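Side-chain contacts in alpha,alpha-trehalose-phosphate synthase (UDP-forming) (Burkholderia xenovorans, PDB 5V0T), which belongs to glycosyltransferase family 20, has the two-domain GT-B fold and holds uridine-5'-diphosphate and 6-O-phosphono-alpha-D-glucopyranose between its domains: residues 312-315 / 320-323; 274-277 / 283-286; 48-53 / 84-89. One frame throughout, in Å; residues are numbered along the deposited sequence.

Contact 1 (312-315 / 320-323); sequences PPTR and AYQD. With G6P (6-O-phosphono-alpha-D-glucopyranose), chain J.
The hydroxyl of Tyr-321 is held from two directions, by the guanidinium of Arg-315 within this contact and by the carboxylate of Asp-279 beyond it. Arg-315 and Tyr-321 belong to the C-terminal half of the GT-B fold, where the loop following strand 305-310 leads into helix 319-339. Arg-315 NH1 gives the first of these bonds, 3.0 Å to Tyr-321 OH. It is distinctly bent, with an angle of 139° at the hydrogen, and the hydroxyl sits 23° out of the guanidinium plane. The rest of the arginine uses the phenol differently. Its CB rests almost centrally over one face of the Tyr-321 ring, 4.0 Å from the centroid, a CH-pi contact. From there the chain runs extended from CG to NE, and this straight run carries the guanidinium past the hydroxyl end of the ring, its plane turned 74° from that of the phenol. The other two nitrogens face the bound 6-O-phosphono-alpha-D-glucopyranose. Arg-315 NE donates to phosphate oxygen O2P of this ligand at 3.0 Å, and its NH2 to the ester oxygen O6, also at 3.0 Å, with a weak second bond to O2P. With NH1 on the tyrosine and the other two nitrogens on the ligand, the rotation of the guanidinium is probably fixed, and Trp-95 adds a cation-pi contact. Thr-314, its OG1 hydrogen-bonded to Arg-277 NH1, supplies an apolar flank: its methyl CG2 lies 3.7 Å from Tyr-321 CD2, while the carbonyl Thr-314 O approaches the same carbon obliquely, at 3.6 Å.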
loop_
_atom_site.group_PDB
_atom_site.type_symbol
_atom_site.label_atom_id
_atom_site.label_comp_id
_atom_site.label_asym_id
_atom_site.label_seq_id
_atom_site.Cartn_x
_atom_site.Cartn_y
_atom_site.Cartn_z
ATOM N N PRO A 312 -9.038 -2.773 9.814
ATOM C CA PRO A 312 -10.314 -2.367 9.230
ATOM C C PRO A 312 -10.773 -3.338 8.155
ATOM O O PRO A 312 -9.950 -3.983 7.482
ATOM C CB PRO A 312 -10.012 -0.978 8.631
ATOM C CG PRO A 312 -8.582 -0.748 8.777
ATOM C CD PRO A 312 -8.048 -1.686 9.798
ATOM N N PRO A 313 -12.084 -3.447 7.943
ATOM C CA PRO A 313 -12.603 -4.229 6.819
ATOM C C PRO A 313 -12.014 -3.741 5.508
ATOM O O PRO A 313 -11.777 -2.544 5.313
ATOM C CB PRO A 313 -14.114 -3.965 6.868
ATOM C CG PRO A 313 -14.372 -3.434 8.268
ATOM C CD PRO A 313 -13.146 -2.700 8.647
ATOM N N THR A 314 -11.799 -4.685 4.604
ATOM C CA THR A 314 -11.398 -4.370 3.246
ATOM C C THR A 314 -12.010 -5.422 2.330
ATOM O O THR A 314 -12.010 -6.607 2.662
ATOM C CB THR A 314 -9.868 -4.335 3.135
ATOM O OG1 THR A 314 -9.486 -4.009 1.797
ATOM C CG2 THR A 314 -9.254 -5.680 3.519
ATOM N N ARG A 315 -12.567 -4.988 1.201
ATOM C CA ARG A 315 -13.009 -5.919 0.151
ATOM C C ARG A 315 -13.876 -7.050 0.728
ATOM O O ARG A 315 -13.718 -8.231 0.407
ATOM C CB ARG A 315 -11.791 -6.462 -0.608
ATOM C CG ARG A 315 -10.977 -5.348 -1.284
ATOM C CD ARG A 315 -9.565 -5.766 -1.755
ATOM N NE ARG A 315 -8.730 -4.590 -2.014
ATOM C CZ ARG A 315 -7.422 -4.630 -2.263
ATOM N NH1 ARG A 315 -6.778 -5.798 -2.320
ATOM N NH2 ARG A 315 -6.752 -3.497 -2.455
ATOM N N ALA A 320 -12.369 -14.735 -0.136
ATOM C CA ALA A 320 -11.006 -14.829 0.390
ATOM C C ALA A 320 -10.771 -13.852 1.534
ATOM O O ALA A 320 -10.003 -14.145 2.456
ATOM C CB ALA A 320 -9.973 -14.584 -0.714
ATOM N N TYR A 321 -11.388 -12.677 1.484
ATOM C CA TYR A 321 -11.231 -11.739 2.582
ATOM C C TYR A 321 -12.073 -12.150 3.780
ATOM O O TYR A 321 -11.639 -11.969 4.925
ATOM C CB TYR A 321 -11.549 -10.316 2.096
ATOM C CG TYR A 321 -10.397 -9.771 1.286
ATOM C CD1 TYR A 321 -10.257 -10.096 -0.062
ATOM C CD2 TYR A 321 -9.400 -8.998 1.889
ATOM C CE1 TYR A 321 -9.194 -9.630 -0.806
ATOM C CE2 TYR A 321 -8.323 -8.532 1.152
ATOM C CZ TYR A 321 -8.229 -8.856 -0.198
ATOM O OH TYR A 321 -7.163 -8.399 -0.936
ATOM N N GLN A 322 -13.252 -12.730 3.547
ATOM C CA GLN A 322 -14.003 -13.325 4.650
ATOM C C GLN A 322 -13.194 -14.435 5.320
ATOM O O GLN A 322 -13.176 -14.549 6.551
ATOM C CB GLN A 322 -15.342 -13.864 4.134
ATOM C CG GLN A 322 -16.269 -12.782 3.554
ATOM C CD GLN A 322 -17.241 -13.309 2.478
ATOM O OE1 GLN A 322 -17.436 -14.519 2.330
ATOM N NE2 GLN A 322 -17.845 -12.383 1.719
ATOM N N ASP A 323 -12.500 -15.250 4.524
ATOM C CA ASP A 323 -11.740 -16.372 5.078
ATOM C C ASP A 323 -10.615 -15.887 5.985
ATOM O O ASP A 323 -10.458 -16.379 7.106
ATOM C CB ASP A 323 -11.162 -17.243 3.953
ATOM C CG ASP A 323 -12.222 -18.036 3.207
ATOM O OD1 ASP A 323 -13.299 -18.313 3.776
ATOM O OD2 ASP A 323 -11.964 -18.393 2.039
HETATM C C1 G6P J . -3.732 -0.852 -1.778
HETATM C C2 G6P J . -3.781 -0.723 -3.291
HETATM C C3 G6P J . -4.651 0.469 -3.699
HETATM C C4 G6P J . -6.034 0.321 -3.059
HETATM C C5 G6P J . -5.884 0.167 -1.544
HETATM C C6 G6P J . -7.256 0.065 -0.877
HETATM O O1 G6P J . -3.132 0.337 -1.278
HETATM O O2 G6P J . -2.442 -0.591 -3.803
HETATM O O3 G6P J . -4.774 0.453 -5.131
HETATM O O4 G6P J . -6.826 1.496 -3.330
HETATM O O5 G6P J . -5.063 -0.975 -1.248
HETATM O O6 G6P J . -8.007 -1.013 -1.461
HETATM P P G6P J . -9.446 -0.712 -2.121
HETATM O O1P G6P J . -10.386 -0.437 -0.975
HETATM O O2P G6P J . -9.751 -1.954 -2.911
HETATM O O3P G6P J . -9.230 0.511 -2.983
#

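Contact 2 (274-277 / 283-286); sequences SVDR and GLVE. With UDP (uridine-5'-diphosphate), chain I; G6P (6-O-phosphono-alpha-D-glucopyranose), chain J.
Leu-284 meets Asp-276 through one methyl, CD2, which lies 3.8 Å from the carboxylate carbon Asp-276 CG; the two side chains run past each other in opposite directions. Its other methyl, Leu-284 CD1, approaches the carbonyl oxygen Arg-277 O at 4.1 Å. These contacts are purely van der Waals. On the ligand side, Val-275 CG1 packs against the uracil, 3.4 Å from C5 of uridine-5'-diphosphate. The Arg-277 side chain, bent at chi3 (-55°), presents two N-H groups to the beta phosphate of this ligand: NE reaches O3B at 2.7 Å and NH2 reaches O2B at 2.9 Å, the latter nearly straight (170°). The pair holds the guanidinium edge against the phosphate, while O5 of 6-O-phosphono-alpha-D-glucopyranose lies over one face of the guanidinium, offset toward its rim.

Further out, Asp-276 OD1 pairs with Arg-287 in a salt bridge and accepts a hydrogen bond from Gln-309. Arg-277 NH1 is held by a salt bridge to Asp-279 and a hydrogen bond to Thr-314 OG1, which probably help to position the group. Leu-284 follows Gly-283, the helix N-cap. The arrangement is the strand end and helix start of a beta-alpha-beta unit (270-275, 284-297, 305-310) in a Rossmann-like domain of the GT-B fold, with uridine-5'-diphosphate at the carboxyl end of the first strand.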
loop_
_atom_site.group_PDB
_atom_site.type_symbol
_atom_site.label_atom_id
_atom_site.label_comp_id
_atom_site.label_asym_id
_atom_site.label_seq_id
_atom_site.Cartn_x
_atom_site.Cartn_y
_atom_site.Cartn_z
ATOM N N SER A 274 -0.323 -2.300 15.773
ATOM C CA SER A 274 -0.384 -2.592 14.349
ATOM C C SER A 274 -1.630 -1.949 13.755
ATOM O O SER A 274 -2.670 -1.844 14.417
ATOM C CB SER A 274 -0.430 -4.108 14.077
ATOM O OG SER A 274 0.778 -4.768 14.457
ATOM N N VAL A 275 -1.524 -1.548 12.487
ATOM C CA VAL A 275 -2.638 -0.991 11.717
ATOM C C VAL A 275 -2.540 -1.561 10.312
ATOM O O VAL A 275 -1.566 -1.281 9.605
ATOM C CB VAL A 275 -2.606 0.545 11.635
ATOM C CG1 VAL A 275 -3.777 1.023 10.798
ATOM C CG2 VAL A 275 -2.627 1.192 13.023
ATOM N N ASP A 276 -3.541 -2.347 9.900
ATOM C CA ASP A 276 -3.517 -3.053 8.618
ATOM C C ASP A 276 -4.939 -3.258 8.133
ATOM O O ASP A 276 -5.751 -3.788 8.889
ATOM C CB ASP A 276 -2.884 -4.455 8.732
ATOM C CG ASP A 276 -1.511 -4.458 9.358
ATOM O OD1 ASP A 276 -1.412 -4.253 10.588
ATOM O OD2 ASP A 276 -0.530 -4.724 8.622
ATOM N N ARG A 277 -5.238 -2.925 6.872
ATOM C CA ARG A 277 -6.408 -3.550 6.256
ATOM C C ARG A 277 -6.335 -5.053 6.524
ATOM O O ARG A 277 -5.249 -5.639 6.520
ATOM C CB ARG A 277 -6.452 -3.274 4.748
ATOM C CG ARG A 277 -6.784 -1.825 4.342
ATOM C CD ARG A 277 -6.858 -1.693 2.787
ATOM N NE ARG A 277 -5.617 -2.176 2.192
ATOM C CZ ARG A 277 -5.461 -3.369 1.622
ATOM N NH1 ARG A 277 -6.485 -4.208 1.500
ATOM N NH2 ARG A 277 -4.269 -3.715 1.167
ATOM N N GLY A 283 0.074 -10.673 6.596
ATOM C CA GLY A 283 0.682 -11.628 7.514
ATOM C C GLY A 283 0.168 -11.550 8.935
ATOM O O GLY A 283 0.941 -11.734 9.884
ATOM N N LEU A 284 -1.134 -11.326 9.104
ATOM C CA LEU A 284 -1.688 -11.080 10.434
ATOM C C LEU A 284 -1.739 -12.347 11.290
ATOM O O LEU A 284 -1.567 -12.263 12.515
ATOM C CB LEU A 284 -3.082 -10.441 10.308
ATOM C CG LEU A 284 -3.058 -9.081 9.582
ATOM C CD1 LEU A 284 -4.464 -8.550 9.336
ATOM C CD2 LEU A 284 -2.223 -8.019 10.338
ATOM N N VAL A 285 -1.962 -13.521 10.693
ATOM C CA VAL A 285 -1.945 -14.754 11.485
ATOM C C VAL A 285 -0.548 -15.003 12.035
ATOM O O VAL A 285 -0.378 -15.297 13.223
ATOM C CB VAL A 285 -2.452 -15.955 10.662
ATOM C CG1 VAL A 285 -2.169 -17.291 11.409
ATOM C CG2 VAL A 285 -3.957 -15.812 10.405
ATOM N N GLU A 286 0.480 -14.857 11.188
ATOM C CA GLU A 286 1.851 -15.063 11.659
ATOM C C GLU A 286 2.207 -14.041 12.726
ATOM O O GLU A 286 2.894 -14.359 13.705
ATOM C CB GLU A 286 2.846 -14.960 10.495
ATOM C CG GLU A 286 2.746 -16.090 9.453
ATOM C CD GLU A 286 1.645 -15.865 8.429
ATOM O OE1 GLU A 286 0.900 -14.870 8.538
ATOM O OE2 GLU A 286 1.533 -16.683 7.493
HETATM N N1 UDP I . -5.239 4.046 7.346
HETATM C C2 UDP I . -6.230 4.920 7.766
HETATM N N3 UDP I . -7.157 4.384 8.613
HETATM C C4 UDP I . -7.196 3.090 9.083
HETATM C C5 UDP I . -6.134 2.242 8.611
HETATM C C6 UDP I . -5.203 2.742 7.784
HETATM O O2 UDP I . -6.288 6.081 7.402
HETATM O O4 UDP I . -8.103 2.755 9.855
HETATM C "C1'" UDP I . -4.213 4.574 6.442
HETATM C "C2'" UDP I . -2.801 4.515 7.021
HETATM O "O2'" UDP I . -2.564 5.659 7.825
HETATM C "C3'" UDP I . -1.963 4.500 5.741
HETATM C "C4'" UDP I . -2.838 3.687 4.778
HETATM O "O4'" UDP I . -4.187 3.772 5.285
HETATM O "O3'" UDP I . -1.751 5.802 5.203
HETATM C "C5'" UDP I . -2.448 2.242 4.614
HETATM O "O5'" UDP I . -1.384 2.194 3.643
HETATM P PA UDP I . -0.328 1.016 3.637
HETATM O O1A UDP I . 0.198 0.746 5.032
HETATM O O2A UDP I . 0.692 1.359 2.615
HETATM O O3A UDP I . -1.137 -0.273 3.213
HETATM P PB UDP I . -2.303 -0.580 2.184
HETATM O O1B UDP I . -2.051 0.408 1.041
HETATM O O2B UDP I . -1.970 -2.012 1.713
HETATM O O3B UDP I . -3.639 -0.449 2.813
HETATM C C1 G6P J . -3.732 -0.852 -1.778
HETATM C C2 G6P J . -3.781 -0.723 -3.291
HETATM C C3 G6P J . -4.651 0.469 -3.699
HETATM C C4 G6P J . -6.034 0.321 -3.059
HETATM C C5 G6P J . -5.884 0.167 -1.544
HETATM C C6 G6P J . -7.256 0.065 -0.877
HETATM O O1 G6P J . -3.132 0.337 -1.278
HETATM O O2 G6P J . -2.442 -0.591 -3.803
HETATM O O3 G6P J . -4.774 0.453 -5.131
HETATM O O4 G6P J . -6.826 1.496 -3.330
HETATM O O5 G6P J . -5.063 -0.975 -1.248
HETATM O O6 G6P J . -8.007 -1.013 -1.461
HETATM P P G6P J . -9.446 -0.712 -2.121
HETATM O O1P G6P J . -10.386 -0.437 -0.975
HETATM O O2P G6P J . -9.751 -1.954 -2.911
HETATM O O3P G6P J . -9.230 0.511 -2.983
#

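Contact 3 (48-53 / 84-89); sequences FGWSGD and QYYRGF. With G6P (6-O-phosphono-alpha-D-glucopyranose), chain J.
Trp-50 is the residue of segment 48-53 that reaches Tyr-86, its indole projecting from a short strand toward helix 79-98. With CG anti to the backbone N (chi1 178°), the six-membered ring is carried outward until CZ3 stands over one face of the phenol, displaced toward the rim and 4.1 Å from Tyr-86 CE1. The rings are inclined at 49° with centroids 5.2 Å apart, an oblique aromatic pair. Ser-51 then starts an ST turn, its OG accepting from the backbone N of Asp-53 at 3.2 Å. That turn folds the chain back so that Gly-52 CA lies centrally over the indole, 3.3 Å above its plane. Asp-53 closes the loop: Asp-53 O accepts the N-H of Trp-50 NE1 at 2.9 Å (156° at the hydrogen), from above the carbonyl plane. The indole is thus gripped at its N-H by its own segment.

In segment 84-89, Tyr-86 sits in a widened pi-type turn of the helix, closed by the bond from Phe-89 N to Gln-84 O. Its hydroxyl donates to phosphate oxygen O2P of 6-O-phosphono-alpha-D-glucopyranose, Tyr-86 OH to O2P being 2.6 Å, with that oxygen near the ring plane. Tyr-82, one turn back in the helix, also meets the phenol. The chemistry of the contact is therefore divided: the apolar carbocycle of Trp-50 bears on the phenol from one face, while the short polar bond acts at its edge. Trp-50 thus appears to act from the second shell, limiting how the phenol can turn while its hydroxyl remains on the phosphate.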
loop_
_atom_site.group_PDB
_atom_site.type_symbol
_atom_site.label_atom_id
_atom_site.label_comp_id
_atom_site.label_asym_id
_atom_site.label_seq_id
_atom_site.Cartn_x
_atom_site.Cartn_y
_atom_site.Cartn_z
ATOM N N PHE A 48 -9.029 11.627 -11.470
ATOM C CA PHE A 48 -10.086 10.892 -12.148
ATOM C C PHE A 48 -10.104 9.450 -11.663
ATOM O O PHE A 48 -9.049 8.806 -11.582
ATOM C CB PHE A 48 -9.863 10.928 -13.667
ATOM C CG PHE A 48 -10.768 10.018 -14.447
ATOM C CD1 PHE A 48 -11.995 10.474 -14.900
ATOM C CD2 PHE A 48 -10.374 8.722 -14.764
ATOM C CE1 PHE A 48 -12.829 9.646 -15.645
ATOM C CE2 PHE A 48 -11.200 7.886 -15.497
ATOM C CZ PHE A 48 -12.431 8.348 -15.942
ATOM N N GLY A 49 -11.295 8.926 -11.381
ATOM C CA GLY A 49 -11.392 7.514 -11.052
ATOM C C GLY A 49 -12.783 7.117 -10.595
ATOM O O GLY A 49 -13.769 7.806 -10.862
ATOM N N TRP A 50 -12.842 5.972 -9.928
ATOM C CA TRP A 50 -14.097 5.424 -9.437
ATOM C C TRP A 50 -14.595 6.211 -8.226
ATOM O O TRP A 50 -13.819 6.567 -7.336
ATOM C CB TRP A 50 -13.889 3.945 -9.088
ATOM C CG TRP A 50 -15.057 3.198 -8.526
ATOM C CD1 TRP A 50 -16.364 3.255 -8.932
ATOM C CD2 TRP A 50 -15.008 2.250 -7.458
ATOM N NE1 TRP A 50 -17.133 2.396 -8.170
ATOM C CE2 TRP A 50 -16.322 1.765 -7.264
ATOM C CE3 TRP A 50 -13.976 1.761 -6.642
ATOM C CZ2 TRP A 50 -16.634 0.810 -6.289
ATOM C CZ3 TRP A 50 -14.289 0.803 -5.671
ATOM C CH2 TRP A 50 -15.611 0.352 -5.497
ATOM N N SER A 51 -15.898 6.498 -8.208
ATOM C CA SER A 51 -16.519 7.168 -7.071
ATOM C C SER A 51 -16.654 6.268 -5.852
ATOM O O SER A 51 -16.948 6.769 -4.765
ATOM C CB SER A 51 -17.915 7.661 -7.449
ATOM O OG SER A 51 -18.779 6.547 -7.623
ATOM N N GLY A 52 -16.515 4.960 -6.007
ATOM C CA GLY A 52 -16.748 4.053 -4.906
ATOM C C GLY A 52 -18.149 3.488 -4.836
ATOM O O GLY A 52 -18.403 2.616 -3.999
ATOM N N ASP A 53 -19.063 3.959 -5.681
ATOM C CA ASP A 53 -20.446 3.504 -5.697
ATOM C C ASP A 53 -20.670 2.496 -6.819
ATOM O O ASP A 53 -20.005 2.536 -7.861
ATOM C CB ASP A 53 -21.402 4.678 -5.886
ATOM C CG ASP A 53 -21.286 5.705 -4.775
ATOM O OD1 ASP A 53 -21.085 5.304 -3.609
ATOM O OD2 ASP A 53 -21.387 6.910 -5.085
ATOM N N GLN A 84 -16.682 -7.857 -12.537
ATOM C CA GLN A 84 -15.701 -8.455 -13.443
ATOM C C GLN A 84 -14.346 -7.777 -13.327
ATOM O O GLN A 84 -13.307 -8.446 -13.288
ATOM C CB GLN A 84 -16.191 -8.385 -14.895
ATOM C CG GLN A 84 -17.411 -9.231 -15.174
ATOM C CD GLN A 84 -18.003 -9.003 -16.569
ATOM O OE1 GLN A 84 -17.436 -8.301 -17.405
ATOM N NE2 GLN A 84 -19.158 -9.597 -16.809
ATOM N N TYR A 85 -14.343 -6.450 -13.277
ATOM C CA TYR A 85 -13.113 -5.675 -13.348
ATOM C C TYR A 85 -12.447 -5.545 -11.981
ATOM O O TYR A 85 -11.224 -5.718 -11.855
ATOM C CB TYR A 85 -13.438 -4.302 -13.940
ATOM C CG TYR A 85 -12.639 -3.111 -13.457
ATOM C CD1 TYR A 85 -11.430 -2.774 -14.058
ATOM C CD2 TYR A 85 -13.134 -2.273 -12.451
ATOM C CE1 TYR A 85 -10.711 -1.662 -13.651
ATOM C CE2 TYR A 85 -12.417 -1.149 -12.027
ATOM C CZ TYR A 85 -11.207 -0.854 -12.649
ATOM O OH TYR A 85 -10.474 0.237 -12.280
ATOM N N TYR A 86 -13.229 -5.263 -10.945
ATOM C CA TYR A 86 -12.660 -4.964 -9.634
ATOM C C TYR A 86 -12.634 -6.189 -8.725
ATOM O O TYR A 86 -11.555 -6.640 -8.324
ATOM C CB TYR A 86 -13.436 -3.804 -8.999
ATOM C CG TYR A 86 -13.069 -3.478 -7.562
ATOM C CD1 TYR A 86 -11.992 -2.647 -7.265
ATOM C CD2 TYR A 86 -13.814 -3.986 -6.507
ATOM C CE1 TYR A 86 -11.660 -2.341 -5.934
ATOM C CE2 TYR A 86 -13.502 -3.686 -5.188
ATOM C CZ TYR A 86 -12.426 -2.858 -4.906
ATOM O OH TYR A 86 -12.132 -2.571 -3.587
ATOM N N ARG A 87 -13.806 -6.744 -8.387
ATOM C CA ARG A 87 -13.823 -7.962 -7.582
ATOM C C ARG A 87 -13.207 -9.135 -8.333
ATOM O O ARG A 87 -12.629 -10.033 -7.711
ATOM C CB ARG A 87 -15.255 -8.325 -7.174
ATOM C CG ARG A 87 -15.855 -7.461 -6.085
ATOM C CD ARG A 87 -17.258 -7.941 -5.701
ATOM N NE ARG A 87 -17.249 -9.248 -5.063
ATOM C CZ ARG A 87 -17.778 -10.341 -5.596
ATOM N NH1 ARG A 87 -18.367 -10.273 -6.778
ATOM N NH2 ARG A 87 -17.721 -11.497 -4.941
ATOM N N GLY A 88 -13.329 -9.146 -9.663
ATOM C CA GLY A 88 -12.887 -10.262 -10.472
ATOM C C GLY A 88 -11.408 -10.196 -10.778
ATOM O O GLY A 88 -10.582 -10.616 -9.964
ATOM N N PHE A 89 -11.051 -9.654 -11.942
ATOM C CA PHE A 89 -9.664 -9.760 -12.371
ATOM C C PHE A 89 -8.722 -8.988 -11.456
ATOM O O PHE A 89 -7.658 -9.500 -11.100
ATOM C CB PHE A 89 -9.501 -9.296 -13.815
ATOM C CG PHE A 89 -8.190 -9.700 -14.412
ATOM C CD1 PHE A 89 -7.957 -11.035 -14.764
ATOM C CD2 PHE A 89 -7.192 -8.763 -14.622
ATOM C CE1 PHE A 89 -6.744 -11.432 -15.296
ATOM C CE2 PHE A 89 -5.982 -9.138 -15.180
ATOM C CZ PHE A 89 -5.753 -10.480 -15.513
HETATM C C1 G6P J . -3.732 -0.852 -1.778
HETATM C C2 G6P J . -3.781 -0.723 -3.291
HETATM C C3 G6P J . -4.651 0.469 -3.699
HETATM C C4 G6P J . -6.034 0.321 -3.059
HETATM C C5 G6P J . -5.884 0.167 -1.544
HETATM C C6 G6P J . -7.256 0.065 -0.877
HETATM O O1 G6P J . -3.132 0.337 -1.278
HETATM O O2 G6P J . -2.442 -0.591 -3.803
HETATM O O3 G6P J . -4.774 0.453 -5.131
HETATM O O4 G6P J . -6.826 1.496 -3.330
HETATM O O5 G6P J . -5.063 -0.975 -1.248
HETATM O O6 G6P J . -8.007 -1.013 -1.461
HETATM P P G6P J . -9.446 -0.712 -2.121
HETATM O O1P G6P J . -10.386 -0.437 -0.975
HETATM O O2P G6P J . -9.751 -1.954 -2.911
HETATM O O3P G6P J . -9.230 0.511 -2.983
#

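Overall arrangement
The three contacts approach 6-O-phosphono-alpha-D-glucopyranose from both halves of the GT-B fold. Contact 3 belongs to the half built on the mixed sheet, contacts 1 and 2 to the half built on the six-stranded parallel sheet. Contacts 1 and 2, with centres 12 Å apart, are joined by a hydrogen bond between Thr-314 OG1 and Arg-277 NH1, 3.0 Å long. Contact 1 also meets contact 3, Arg-315 CG packing 3.8 Å from Tyr-86 OH, and both residues bond O2P, which thus has partners from the two halves. Contacts 2 and 3 remain about 8 Å apart at their nearest atoms; contact 2 serves chiefly uridine-5'-diphosphate.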